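Local atomic coordinates of EIAV protease (Equine infectious anemia virus, PDB entry 1FMB), a protein that works as the virus's aspartic protease, a homodimer that probably cleaves the viral polyproteins into their mature parts, and is bound here to the inhibitor HBY-793. Residues I53-V67 against H75-V87. The protein carries 1 engineered substitution. Sequence-based numbering, arbitrary orientation. Where two conformers were deposited one is given.
Sequences IGGVGGNVETFSTPV and HIKTRMLVADIPV. Engineered in segment 53-67: G54 (natural residue Ile). With HYB ([2-(2-methyl-propane-2-sulfonylmethyl)-3-naphthalen-1-yl-propionyl-valinyl]-phenylalaninol), chain B.
V82 lays its CB against one face of the F63 ring, 3.6 Å from the centroid, a CH-pi contact. From there CG1 continues toward CZ and CE2 of F63. The other branch, CG2, sits 3.4 Å from F63 CE1 and also meets T65 CG2. F63 CG is placed between its own N and carbonyl carbon (chi1 52°), which lays the ring across its strand partner. The same two residues exchange backbone hydrogen bonds, as do T65 with M80 and V67 with T78, so 63-67 and 75-83 run as the antiparallel arms of the hairpin that leads out of the flap of a retroviral aspartic protease. The flap is the 53-60 hairpin, turning through a type I turn at G55-G58; on its first strand, the engineered G54 donates from N to HYB O2 and accepts at O from HYB N25. At the flap's base I53 CG2 packs 3.5 Å from L81 CD1, and V60 CG1 lies 4.0 Å from A83 CB. On the face carrying S64 and L81, the bent chain of R79 brings NH1 to S64 OG at the guanidinium edge, a weak 2.6 Å bond, and R79 makes a cation-pi contact with Y48.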
ATOM      1  N   ILE A  53      -2.147 -13.819  -3.775  1.00 11.12           N
ATOM      2  CA  ILE A  53      -2.430 -12.379  -3.721  1.00 11.21           C
ATOM      3  C   ILE A  53      -1.950 -11.814  -5.072  1.00 12.73           C
ATOM      4  O   ILE A  53      -1.067 -12.367  -5.752  1.00 12.29           O
ATOM      5  CB  ILE A  53      -1.648 -11.717  -2.553  1.00 10.42           C
ATOM      6  CG1 ILE A  53      -0.209 -12.118  -2.723  1.00 10.54           C
ATOM      7  CG2 ILE A  53      -2.417 -12.085  -1.291  1.00 13.19           C
ATOM      8  CD1 ILE A  53       0.644 -11.566  -1.593  1.00 18.07           C
ATOM      9  N   GLY A  54      -2.502 -10.649  -5.453  1.00 12.42           N
ATOM     10  CA  GLY A  54      -2.129  -9.997  -6.710  1.00 11.80           C
ATOM     11  C   GLY A  54      -1.557  -8.647  -6.332  1.00 10.12           C
ATOM     12  O   GLY A  54      -2.046  -8.009  -5.399  1.00 15.17           O
ATOM     13  N   GLY A  55      -0.537  -8.239  -7.088  1.00 11.16           N
ATOM     14  CA  GLY A  55       0.079  -6.950  -6.872  1.00 15.19           C
ATOM     15  C   GLY A  55       0.661  -6.537  -8.225  1.00 19.35           C
ATOM     16  O   GLY A  55       0.318  -7.013  -9.329  1.00 18.04           O
ATOM     17  N   VAL A  56       1.534  -5.549  -8.080  0.50 17.96           N
ATOM     18  CA  VAL A  56       2.177  -4.964  -9.241  0.50 20.27           C
ATOM     19  C   VAL A  56       2.592  -5.902 -10.361  0.50 19.42           C
ATOM     20  O   VAL A  56       2.106  -5.715 -11.487  0.50 21.63           O
ATOM     21  CB  VAL A  56       3.385  -4.176  -8.660  0.50 22.69           C
ATOM     22  CG1 VAL A  56       4.613  -4.166  -9.549  0.50 25.18           C
ATOM     23  CG2 VAL A  56       2.845  -2.777  -8.415  0.50 18.94           C
ATOM     24  N   GLY A  57       3.486  -6.860 -10.149  0.50 23.35           N
ATOM     25  CA  GLY A  57       3.921  -7.743 -11.218  0.50 25.96           C
ATOM     26  C   GLY A  57       3.164  -9.055 -11.365  0.50 27.09           C
ATOM     27  O   GLY A  57       3.739  -9.984 -11.961  0.50 29.87           O
ATOM     28  N   GLY A  58       1.931  -9.207 -10.882  0.50 23.86           N
ATOM     29  CA  GLY A  58       1.283 -10.503 -11.063  0.50 22.03           C
ATOM     30  C   GLY A  58       0.787 -11.101  -9.739  0.50 18.25           C
ATOM     31  O   GLY A  58       0.650 -10.416  -8.730  0.50 16.31           O
ATOM     32  N   ASN A  59       0.480 -12.392  -9.786  1.00 13.96           N
ATOM     33  CA  ASN A  59      -0.039 -13.133  -8.663  1.00 14.92           C
ATOM     34  C   ASN A  59       1.051 -14.004  -8.068  1.00 16.15           C
ATOM     35  O   ASN A  59       1.895 -14.450  -8.852  1.00 15.36           O
ATOM     36  CB  ASN A  59      -1.171 -14.084  -9.097  1.00 16.62           C
ATOM     37  CG  ASN A  59      -2.294 -13.394  -9.855  1.00 21.81           C
ATOM     38  OD1 ASN A  59      -2.852 -12.446  -9.327  1.00 23.14           O
ATOM     39  ND2 ASN A  59      -2.552 -13.803 -11.086  1.00 27.97           N
ATOM     40  N   VAL A  60       0.942 -14.180  -6.738  1.00 12.75           N
ATOM     41  CA  VAL A  60       1.935 -14.998  -6.030  1.00 12.95           C
ATOM     42  C   VAL A  60       1.159 -15.923  -5.099  1.00 12.91           C
ATOM     43  O   VAL A  60       0.157 -15.550  -4.498  1.00 13.40           O
ATOM     44  CB  VAL A  60       2.799 -13.939  -5.318  1.00 23.20           C
ATOM     45  CG1 VAL A  60       3.274 -14.442  -3.982  1.00 26.04           C
ATOM     46  CG2 VAL A  60       3.920 -13.520  -6.266  1.00 22.96           C
ATOM     47  N   GLU A  61       1.602 -17.182  -4.988  1.00 12.74           N
ATOM     48  CA  GLU A  61       0.934 -18.173  -4.166  1.00 12.04           C
ATOM     49  C   GLU A  61       1.052 -17.863  -2.677  1.00  9.21           C
ATOM     50  O   GLU A  61       2.005 -17.259  -2.264  1.00 11.71           O
ATOM     51  CB  GLU A  61       1.550 -19.587  -4.351  1.00 13.18           C
ATOM     52  CG  GLU A  61       0.945 -20.171  -5.637  1.00 28.12           C
ATOM     53  CD  GLU A  61       1.596 -21.457  -6.128  1.00 40.03           C
ATOM     54  OE1 GLU A  61       1.972 -22.323  -5.290  1.00 35.62           O
ATOM     55  OE2 GLU A  61       1.681 -21.566  -7.383  1.00 45.87           O
ATOM     56  N   THR A  62       0.035 -18.233  -1.930  1.00 11.05           N
ATOM     57  CA  THR A  62       0.120 -17.992  -0.498  1.00 12.35           C
ATOM     58  C   THR A  62      -0.370 -19.195   0.311  1.00 13.93           C
ATOM     59  O   THR A  62      -1.027 -20.059  -0.297  1.00 12.96           O
ATOM     60  CB  THR A  62      -0.930 -16.913  -0.152  1.00 10.46           C
ATOM     61  OG1 THR A  62      -2.254 -17.192  -0.646  1.00 15.77           O
ATOM     62  CG2 THR A  62      -0.391 -15.593  -0.655  1.00 15.52           C
ATOM     63  N   PHE A  63      -0.042 -19.183   1.600  1.00 11.25           N
ATOM     64  CA  PHE A  63      -0.691 -20.162   2.475  1.00 13.33           C
ATOM     65  C   PHE A  63      -1.174 -19.288   3.658  1.00 14.93           C
ATOM     66  O   PHE A  63      -0.640 -18.179   3.748  1.00 15.24           O
ATOM     67  CB  PHE A  63       0.073 -21.296   3.042  1.00 16.48           C
ATOM     68  CG  PHE A  63       1.333 -21.098   3.772  1.00 18.19           C
ATOM     69  CD1 PHE A  63       1.335 -20.909   5.146  1.00 20.01           C
ATOM     70  CD2 PHE A  63       2.512 -21.162   3.056  1.00 24.95           C
ATOM     71  CE1 PHE A  63       2.557 -20.796   5.791  1.00 25.07           C
ATOM     72  CE2 PHE A  63       3.736 -21.016   3.705  1.00 23.18           C
ATOM     73  CZ  PHE A  63       3.740 -20.834   5.077  1.00 27.61           C
ATOM     74  N   SER A  64      -2.147 -19.693   4.425  1.00 10.03           N
ATOM     75  CA  SER A  64      -2.578 -18.878   5.570  1.00 12.39           C
ATOM     76  C   SER A  64      -2.112 -19.616   6.843  1.00 13.93           C
ATOM     77  O   SER A  64      -1.951 -20.845   6.871  1.00 14.62           O
ATOM     78  CB  SER A  64      -4.026 -18.492   5.574  1.00 18.96           C
ATOM     79  OG  SER A  64      -4.877 -19.563   5.759  1.00 27.25           O
ATOM     80  N   THR A  65      -1.997 -18.854   7.932  1.00 12.63           N
ATOM     81  CA  THR A  65      -1.532 -19.450   9.215  1.00 12.53           C
ATOM     82  C   THR A  65      -2.088 -18.663  10.376  1.00 10.66           C
ATOM     83  O   THR A  65      -2.215 -17.440  10.265  1.00 13.67           O
ATOM     84  CB  THR A  65       0.001 -19.490   9.210  1.00 13.03           C
ATOM     85  OG1 THR A  65       0.492 -20.350  10.257  1.00 14.78           O
ATOM     86  CG2 THR A  65       0.740 -18.147   9.374  1.00 10.34           C
ATOM     87  N   PRO A  66      -2.459 -19.266  11.496  1.00 12.79           N
ATOM     88  CA  PRO A  66      -3.045 -18.590  12.652  1.00 12.82           C
ATOM     89  C   PRO A  66      -1.963 -17.875  13.434  1.00 11.32           C
ATOM     90  O   PRO A  66      -0.808 -18.325  13.605  1.00 12.49           O
ATOM     91  CB  PRO A  66      -3.798 -19.684  13.463  1.00 14.20           C
ATOM     92  CG  PRO A  66      -3.242 -20.981  12.960  1.00 18.16           C
ATOM     93  CD  PRO A  66      -2.397 -20.714  11.744  1.00 13.16           C
ATOM     94  N   VAL A  67      -2.282 -16.624  13.832  1.00 11.67           N
ATOM     95  CA  VAL A  67      -1.311 -15.839  14.554  1.00 11.45           C
ATOM     96  C   VAL A  67      -2.037 -15.045  15.657  1.00 12.49           C
ATOM     97  O   VAL A  67      -3.237 -14.897  15.688  1.00 13.34           O
ATOM     98  CB  VAL A  67      -0.508 -14.774  13.740  1.00 13.17           C
ATOM     99  CG1 VAL A  67       0.380 -15.330  12.610  1.00 12.69           C
ATOM    100  CG2 VAL A  67      -1.440 -13.705  13.147  1.00 12.32           C
ATOM    101  N   HIS A  75      -4.832  -7.558  21.767  1.00 28.68           N
ATOM    102  CA  HIS A  75      -4.433  -8.960  21.567  1.00 31.23           C
ATOM    103  C   HIS A  75      -5.261  -9.449  20.389  1.00 29.81           C
ATOM    104  O   HIS A  75      -6.452  -9.684  20.641  1.00 31.10           O
ATOM    105  CB  HIS A  75      -4.856  -9.707  22.834  1.00 44.00           C
ATOM    106  CG  HIS A  75      -4.095 -10.982  22.938  1.00 53.82           C
ATOM    107  ND1 HIS A  75      -2.918 -11.040  23.657  1.00 60.96           N
ATOM    108  CD2 HIS A  75      -4.331 -12.212  22.429  1.00 60.87           C
ATOM    109  CE1 HIS A  75      -2.454 -12.283  23.584  1.00 65.36           C
ATOM    110  NE2 HIS A  75      -3.291 -13.011  22.855  1.00 65.97           N
ATOM    111  N   ILE A  76      -4.723  -9.511  19.174  1.00 23.80           N
ATOM    112  CA  ILE A  76      -5.581  -9.925  18.066  1.00 20.75           C
ATOM    113  C   ILE A  76      -5.245 -11.345  17.630  1.00 20.56           C
ATOM    114  O   ILE A  76      -4.071 -11.656  17.465  1.00 19.14           O
ATOM    115  CB  ILE A  76      -5.356  -8.915  16.938  1.00 21.76           C
ATOM    116  CG1 ILE A  76      -6.095  -7.623  17.320  1.00 24.79           C
ATOM    117  CG2 ILE A  76      -5.854  -9.394  15.595  1.00 22.97           C
ATOM    118  CD1 ILE A  76      -5.227  -6.438  16.970  1.00 29.75           C
ATOM    119  N   LYS A  77      -6.282 -12.149  17.496  1.00 17.33           N
ATOM    120  CA  LYS A  77      -6.060 -13.551  17.117  1.00 21.14           C
ATOM    121  C   LYS A  77      -6.674 -13.625  15.721  1.00 22.22           C
ATOM    122  O   LYS A  77      -7.877 -13.359  15.541  1.00 26.45           O
ATOM    123  CB  LYS A  77      -6.894 -14.448  18.008  1.00 25.74           C
ATOM    124  CG  LYS A  77      -6.284 -15.538  18.830  1.00 35.11           C
ATOM    125  CD  LYS A  77      -6.071 -14.902  20.209  1.00 46.52           C
ATOM    126  CE  LYS A  77      -5.790 -15.928  21.296  1.00 56.42           C
ATOM    127  NZ  LYS A  77      -4.540 -16.724  21.083  1.00 59.62           N
ATOM    128  N   THR A  78      -5.859 -13.898  14.716  1.00 17.29           N
ATOM    129  CA  THR A  78      -6.429 -13.951  13.376  1.00 16.28           C
ATOM    130  C   THR A  78      -5.574 -14.829  12.479  1.00 20.22           C
ATOM    131  O   THR A  78      -4.757 -15.589  13.007  1.00 18.84           O
ATOM    132  CB  THR A  78      -6.503 -12.495  12.873  1.00 24.80           C
ATOM    133  OG1 THR A  78      -7.209 -12.516  11.628  1.00 24.55           O
ATOM    134  CG2 THR A  78      -5.123 -11.875  12.756  1.00 22.00           C
ATOM    135  N   ARG A  79      -5.813 -14.838  11.173  1.00 16.69           N
ATOM    136  CA  ARG A  79      -5.024 -15.597  10.252  1.00 19.61           C
ATOM    137  C   ARG A  79      -4.261 -14.579   9.395  1.00 21.96           C
ATOM    138  O   ARG A  79      -4.795 -13.486   9.129  1.00 24.87           O
ATOM    139  CB  ARG A  79      -5.797 -16.500   9.313  1.00 26.22           C
ATOM    140  CG  ARG A  79      -6.081 -17.818  10.031  1.00 38.03           C
ATOM    141  CD  ARG A  79      -5.777 -18.958   9.081  1.00 47.50           C
ATOM    142  NE  ARG A  79      -6.728 -20.046   9.254  1.00 56.08           N
ATOM    143  CZ  ARG A  79      -7.316 -20.607   8.190  1.00 63.18           C
ATOM    144  NH1 ARG A  79      -7.105 -20.213   6.938  1.00 62.13           N
ATOM    145  NH2 ARG A  79      -8.176 -21.597   8.412  1.00 66.46           N
ATOM    146  N   MET A  80      -3.035 -14.878   8.992  1.00 15.94           N
ATOM    147  CA  MET A  80      -2.269 -13.993   8.154  1.00 11.77           C
ATOM    148  C   MET A  80      -1.816 -14.849   6.958  1.00 12.23           C
ATOM    149  O   MET A  80      -1.581 -16.044   7.156  1.00 12.24           O
ATOM    150  CB  MET A  80      -0.954 -13.550   8.802  1.00 13.56           C
ATOM    151  CG  MET A  80      -1.133 -12.226   9.523  1.00 15.40           C
ATOM    152  SD  MET A  80       0.392 -11.625  10.254  1.00 16.60           S
ATOM    153  CE  MET A  80       1.170 -10.516   9.065  1.00 18.32           C
ATOM    154  N   LEU A  81      -1.721 -14.242   5.788  1.00  9.61           N
ATOM    155  CA  LEU A  81      -1.200 -15.023   4.662  1.00 12.60           C
ATOM    156  C   LEU A  81       0.317 -15.056   4.760  1.00 10.85           C
ATOM    157  O   LEU A  81       0.955 -14.221   5.468  1.00 13.47           O
ATOM    158  CB  LEU A  81      -1.546 -14.320   3.335  1.00 11.87           C
ATOM    159  CG  LEU A  81      -3.059 -14.105   3.150  1.00 15.45           C
ATOM    160  CD1 LEU A  81      -3.337 -13.443   1.810  1.00 19.32           C
ATOM    161  CD2 LEU A  81      -3.771 -15.448   3.250  1.00 15.15           C
ATOM    162  N   VAL A  82       0.993 -16.022   4.155  1.00 12.03           N
ATOM    163  CA  VAL A  82       2.468 -16.133   4.130  1.00  8.01           C
ATOM    164  C   VAL A  82       2.908 -16.174   2.651  1.00 13.49           C
ATOM    165  O   VAL A  82       2.330 -16.922   1.834  1.00 12.94           O
ATOM    166  CB  VAL A  82       2.963 -17.377   4.875  1.00 10.14           C
ATOM    167  CG1 VAL A  82       4.474 -17.360   4.816  1.00  7.74           C
ATOM    168  CG2 VAL A  82       2.409 -17.405   6.302  1.00 13.43           C
ATOM    169  N   ALA A  83       3.860 -15.357   2.223  1.00 10.49           N
ATOM    170  CA  ALA A  83       4.279 -15.369   0.804  1.00  9.20           C
ATOM    171  C   ALA A  83       5.689 -14.898   0.619  1.00 10.35           C
ATOM    172  O   ALA A  83       6.258 -14.229   1.515  1.00 10.90           O
ATOM    173  CB  ALA A  83       3.275 -14.511  -0.012  1.00 12.20           C
ATOM    174  N   ASP A  84       6.368 -15.306  -0.518  1.00  6.88           N
ATOM    175  CA  ASP A  84       7.747 -14.821  -0.627  1.00 10.47           C
ATOM    176  C   ASP A  84       7.784 -13.380  -1.133  1.00 14.29           C
ATOM    177  O   ASP A  84       8.075 -13.162  -2.320  1.00 17.32           O
ATOM    178  CB  ASP A  84       8.493 -15.641  -1.694  1.00 11.55           C
ATOM    179  CG  ASP A  84       8.872 -16.991  -1.108  1.00 22.82           C
ATOM    180  OD1 ASP A  84       9.231 -17.056   0.080  1.00 21.99           O
ATOM    181  OD2 ASP A  84       8.832 -17.998  -1.849  1.00 23.33           O
ATOM    182  N   ILE A  85       7.471 -12.424  -0.289  1.00 11.81           N
ATOM    183  CA  ILE A  85       7.475 -11.013  -0.618  1.00 14.36           C
ATOM    184  C   ILE A  85       8.584 -10.359   0.206  1.00 14.97           C
ATOM    185  O   ILE A  85       9.060 -10.969   1.145  1.00 15.96           O
ATOM    186  CB  ILE A  85       6.103 -10.354  -0.461  1.00 11.10           C
ATOM    187  CG1 ILE A  85       5.546 -10.426   0.967  1.00 14.23           C
ATOM    188  CG2 ILE A  85       5.145 -11.099  -1.395  1.00 13.36           C
ATOM    189  CD1 ILE A  85       4.446  -9.388   1.225  1.00 13.95           C
ATOM    190  N   PRO A  86       9.007  -9.141  -0.136  1.00 17.16           N
ATOM    191  CA  PRO A  86      10.141  -8.511   0.513  1.00 18.40           C
ATOM    192  C   PRO A  86       9.882  -7.985   1.899  1.00 15.87           C
ATOM    193  O   PRO A  86      10.866  -7.723   2.578  1.00 18.68           O
ATOM    194  CB  PRO A  86      10.379  -7.272  -0.400  1.00 19.87           C
ATOM    195  CG  PRO A  86       9.763  -7.718  -1.673  1.00 19.52           C
ATOM    196  CD  PRO A  86       8.497  -8.429  -1.303  1.00 19.36           C
ATOM    197  N   VAL A  87       8.597  -7.783   2.276  1.00 12.80           N
ATOM    198  CA  VAL A  87       8.452  -7.189   3.635  1.00 12.79           C
ATOM    199  C   VAL A  87       7.166  -7.674   4.273  1.00 10.72           C
ATOM    200  O   VAL A  87       6.299  -8.118   3.503  1.00  9.05           O
ATOM    201  CB  VAL A  87       8.420  -5.656   3.412  1.00 21.52           C
ATOM    202  CG1 VAL A  87       7.259  -5.238   2.510  1.00 20.25           C
ATOM    203  CG2 VAL A  87       8.335  -4.833   4.683  1.00 24.88           C
TER
HETATM  204  S1  HYB B 201      -5.476  -9.310  -3.236  0.50 15.61           S
HETATM  205  O2  HYB B 201      -5.379  -9.744  -4.602  0.50 19.88           O
HETATM  206  O3  HYB B 201      -4.344  -9.483  -2.385  0.50 19.03           O
HETATM  207  C4  HYB B 201      -6.673  -5.802  -8.585  0.50 22.25           C
HETATM  208  C5  HYB B 201      -5.865  -6.758  -8.048  0.50 22.47           C
HETATM  209  C6  HYB B 201      -5.428  -6.653  -6.668  0.50 20.42           C
HETATM  210  C7  HYB B 201      -5.822  -5.609  -5.909  0.50 16.97           C
HETATM  211  C8  HYB B 201      -6.701  -4.533  -6.472  0.50 19.85           C
HETATM  212  C9  HYB B 201      -7.107  -4.677  -7.805  0.50 22.66           C
HETATM  213  C10 HYB B 201      -7.968  -3.693  -8.399  0.50 19.04           C
HETATM  214  C11 HYB B 201      -8.371  -2.612  -7.660  0.50 18.84           C
HETATM  215  C12 HYB B 201      -7.952  -2.461  -6.310  0.50 23.42           C
HETATM  216  C13 HYB B 201      -7.124  -3.425  -5.728  0.50 17.94           C
HETATM  217  O14 HYB B 201      -1.208  -1.023  -2.547  0.50 12.26           O
HETATM  218  C15 HYB B 201       0.088  -1.512  -3.054  0.50  8.24           C
HETATM  219  N16 HYB B 201      -0.968  -3.697  -3.175  0.50  8.13           N
HETATM  220  C17 HYB B 201      -0.274  -2.692  -3.999  0.50  9.99           C
HETATM  221  C18 HYB B 201      -1.240  -2.253  -5.125  0.50  6.21           C
HETATM  222  C19 HYB B 201      -1.488  -3.166  -6.307  0.50  6.94           C
HETATM  223  C20 HYB B 201      -2.580  -4.037  -6.392  0.50 16.39           C
HETATM  224  C21 HYB B 201      -2.832  -4.835  -7.515  0.50 20.94           C
HETATM  225  C22 HYB B 201      -1.950  -4.766  -8.600  0.50 21.72           C
HETATM  226  C23 HYB B 201      -0.869  -3.888  -8.553  0.50 17.14           C
HETATM  227  C24 HYB B 201      -0.636  -3.099  -7.422  0.50 16.26           C
HETATM  228  N25 HYB B 201      -2.566  -6.292  -3.040  0.50  9.11           N
HETATM  229  C26 HYB B 201      -1.474  -5.866  -2.126  0.50  4.80           C
HETATM  230  C27 HYB B 201      -0.539  -5.007  -3.061  0.50  7.43           C
HETATM  231  O28 HYB B 201       0.491  -5.401  -3.584  0.50  8.24           O
HETATM  232  C29 HYB B 201      -0.731  -7.036  -1.436  0.50  7.39           C
HETATM  233  C30 HYB B 201       0.585  -6.564  -0.797  0.50  6.71           C
HETATM  234  C31 HYB B 201      -1.714  -7.640  -0.406  0.50  7.05           C
HETATM  235  C32 HYB B 201      -3.889  -6.254  -2.720  0.50  9.72           C
HETATM  236  O33 HYB B 201      -4.311  -5.825  -1.638  0.50 12.45           O
HETATM  237  C34 HYB B 201      -4.853  -6.695  -3.841  0.50 12.18           C
HETATM  238  C35 HYB B 201      -5.401  -5.377  -4.447  0.50 12.81           C
HETATM  239  C36 HYB B 201      -6.009  -7.608  -3.318  0.50 11.71           C
HETATM  240  C37 HYB B 201      -6.977  -9.863  -0.933  0.50 20.06           C
HETATM  241  C38 HYB B 201      -6.859 -10.224  -2.436  0.50 17.42           C
HETATM  242  C39 HYB B 201      -6.457 -11.717  -2.509  0.50 16.30           C
HETATM  243  C40 HYB B 201      -8.179  -9.972  -3.204  0.50 19.07           C
HETATM  244  O   HOH W   1       4.963 -17.085  -2.234  1.00 18.88           O